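Local structure of PA1221 (Pseudomonas aeruginosa, 4DG8) at residues A[312-316]-A[369-374]. The protein is a multidomain protein that joins an AMP-binding module of the ANL superfamily to a phosphopantetheine attachment domain and binds adenosine monophosphate in this structure. Numbering follows the deposited sequence.
With AMP (adenosine monophosphate), chain B.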
loop_
_atom_site.group_PDB
_atom_site.type_symbol
_atom_site.label_atom_id
_atom_site.label_comp_id
_atom_site.label_asym_id
_atom_site.label_seq_id
_atom_site.Cartn_x
_atom_site.Cartn_y
_atom_site.Cartn_z
ATOM N N THR A 312 1.660 4.054 5.665
ATOM C CA THR A 312 0.271 3.594 5.599
ATOM C C THR A 312 -0.624 4.327 6.615
ATOM O O THR A 312 -1.803 4.584 6.351
ATOM C CB THR A 312 0.216 2.053 5.798
ATOM O OG1 THR A 312 1.002 1.412 4.778
ATOM C CG2 THR A 312 -1.226 1.519 5.766
ATOM N N GLU A 313 -0.050 4.667 7.771
ATOM C CA GLU A 313 -0.731 5.427 8.820
ATOM C C GLU A 313 -1.240 6.804 8.356
ATOM O O GLU A 313 -2.065 7.446 9.034
ATOM C CB GLU A 313 0.220 5.629 10.017
ATOM C CG GLU A 313 0.558 4.367 10.814
ATOM C CD GLU A 313 1.656 3.506 10.165
ATOM O OE1 GLU A 313 2.033 3.749 8.985
ATOM O OE2 GLU A 313 2.147 2.588 10.862
ATOM N N ASN A 314 -0.640 7.317 7.288
ATOM C CA ASN A 314 -1.098 8.541 6.614
ATOM C C ASN A 314 -1.796 8.304 5.269
ATOM O O ASN A 314 -1.787 9.173 4.396
ATOM C CB ASN A 314 -0.073 9.681 6.633
ATOM C CG ASN A 314 -0.700 11.063 6.336
ATOM O OD1 ASN A 314 -1.847 11.351 6.701
ATOM N ND2 ASN A 314 0.065 11.918 5.659
ATOM N N THR A 315 -2.233 7.068 5.051
ATOM C CA THR A 315 -3.050 6.733 3.883
ATOM C C THR A 315 -2.353 6.951 2.532
ATOM O O THR A 315 -2.597 7.966 1.871
ATOM C CB THR A 315 -4.437 7.449 3.903
ATOM O OG1 THR A 315 -5.012 7.351 5.216
ATOM C CG2 THR A 315 -5.409 6.809 2.857
ATOM N N THR A 316 -1.496 6.002 2.127
ATOM C CA THR A 316 -0.834 6.108 0.818
ATOM C C THR A 316 0.281 7.154 0.719
ATOM O O THR A 316 1.461 6.786 0.772
ATOM C CB THR A 316 -1.843 6.205 -0.333
ATOM O OG1 THR A 316 -2.828 5.175 -0.173
ATOM C CG2 THR A 316 -1.139 6.026 -1.684
ATOM N N GLY A 369 -5.398 12.663 6.083
ATOM C CA GLY A 369 -4.880 11.342 5.752
ATOM C C GLY A 369 -4.581 10.440 6.945
ATOM O O GLY A 369 -4.384 9.238 6.761
ATOM N N LEU A 370 -4.552 11.000 8.164
ATOM C CA LEU A 370 -4.181 10.217 9.347
ATOM C C LEU A 370 -5.167 9.076 9.601
ATOM O O LEU A 370 -6.387 9.262 9.582
ATOM C CB LEU A 370 -4.042 11.089 10.614
ATOM C CG LEU A 370 -3.027 12.242 10.608
ATOM C CD1 LEU A 370 -3.002 12.955 11.950
ATOM C CD2 LEU A 370 -1.619 11.773 10.208
ATOM N N ALA A 371 -4.634 7.887 9.825
ATOM C CA ALA A 371 -5.491 6.746 10.105
ATOM C C ALA A 371 -6.158 6.973 11.458
ATOM O O ALA A 371 -5.693 7.786 12.265
ATOM C CB ALA A 371 -4.685 5.442 10.101
ATOM N N GLN A 372 -7.279 6.300 11.682
ATOM C CA GLN A 372 -7.916 6.335 12.991
ATOM C C GLN A 372 -6.926 5.820 14.033
ATOM O O GLN A 372 -6.879 6.319 15.168
ATOM C CB GLN A 372 -9.190 5.489 12.978
ATOM C CG GLN A 372 -9.882 5.384 14.331
ATOM C CD GLN A 372 -10.911 4.271 14.373
ATOM O OE1 GLN A 372 -10.565 3.086 14.438
ATOM N NE2 GLN A 372 -12.189 4.646 14.337
ATOM N N GLY A 373 -6.125 4.824 13.647
ATOM C CA GLY A 373 -5.106 4.294 14.539
ATOM C C GLY A 373 -4.841 2.824 14.282
ATOM O O GLY A 373 -5.221 2.300 13.234
ATOM N N TYR A 374 -4.205 2.150 15.232
ATOM C CA TYR A 374 -3.988 0.717 15.078
ATOM C C TYR A 374 -5.171 0.044 15.707
ATOM O O TYR A 374 -5.334 0.069 16.921
ATOM C CB TYR A 374 -2.703 0.276 15.764
ATOM C CG TYR A 374 -1.497 0.953 15.181
ATOM C CD1 TYR A 374 -1.047 0.632 13.898
ATOM C CD2 TYR A 374 -0.817 1.924 15.896
ATOM C CE1 TYR A 374 0.049 1.268 13.346
ATOM C CE2 TYR A 374 0.287 2.561 15.354
ATOM C CZ TYR A 374 0.711 2.230 14.080
ATOM O OH TYR A 374 1.809 2.860 13.547
HETATM P P AMP B . 4.284 1.615 3.481
HETATM O O1P AMP B . 4.245 0.106 3.362
HETATM O O2P AMP B . 3.686 2.449 2.355
HETATM O O3P AMP B . 3.626 1.960 4.805
HETATM O "O5'" AMP B . 5.777 2.089 3.749
HETATM C "C5'" AMP B . 6.048 3.419 4.145
HETATM C "C4'" AMP B . 7.525 3.666 4.284
HETATM O "O4'" AMP B . 8.202 3.358 3.037
HETATM C "C3'" AMP B . 7.926 5.099 4.583
HETATM O "O3'" AMP B . 7.786 5.434 5.959
HETATM C "C2'" AMP B . 9.361 5.155 4.076
HETATM O "O2'" AMP B . 10.244 4.553 5.016
HETATM C "C1'" AMP B . 9.281 4.255 2.839
HETATM N N9 AMP B . 9.027 5.030 1.603
HETATM C C8 AMP B . 7.823 5.129 0.990
HETATM N N7 AMP B . 7.889 5.904 -0.120
HETATM C C5 AMP B . 9.153 6.336 -0.241
HETATM C C6 AMP B . 9.903 7.198 -1.196
HETATM N N6 AMP B . 9.292 7.761 -2.254
HETATM N N1 AMP B . 11.225 7.397 -0.974
HETATM C C2 AMP B . 11.837 6.828 0.086
HETATM N N3 AMP B . 11.218 6.038 0.987
HETATM C C4 AMP B . 9.902 5.751 0.890
HETATM O O HOH W 1 -7.115 7.448 6.854
#
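Glu313 sets CG opposite its carbonyl carbon (chi1 -69°) and bends at chi2, which carries its carboxylate to the hydroxyl of Tyr374, a residue whose CG is likewise anti to the carbonyl carbon; Glu313 OE2 meets Tyr374 OH at 2.7 Å. The pair joins the loop that carries the end of the YGPTE sequence of the ANL fold, between strands 304-309 and 319-322, to the short strand 373-374. Tyr374 OH donates on the anti side of the carboxylate, whose plane stands 84° from the ring, and OE2 lies at the ring edge. The other oxygen, Glu313 OE1, forms a salt bridge with Arg428; with both oxygens engaged, the carboxylate's rotation is restrained. One residue before Glu313, Thr312 donates from OG1 to AMP O3P (2.7 Å), which places the contact one residue along the chain from a group that binds the AMP phosphate.

The backbones are joined directly at the 369-371 turn: Ala371 N donates to Glu313 O at 2.7 Å with an N-H...O angle of 155°; Leu370 CA adds a CA-H...O contact to that same oxygen at 3.5 Å. Two residues on from Glu313, Thr315 OG1 is held by two partners: it donates to Gly369 O at 2.5 Å, somewhat out of the carbonyl plane, and accepts from a water 2.7 Å from OG1.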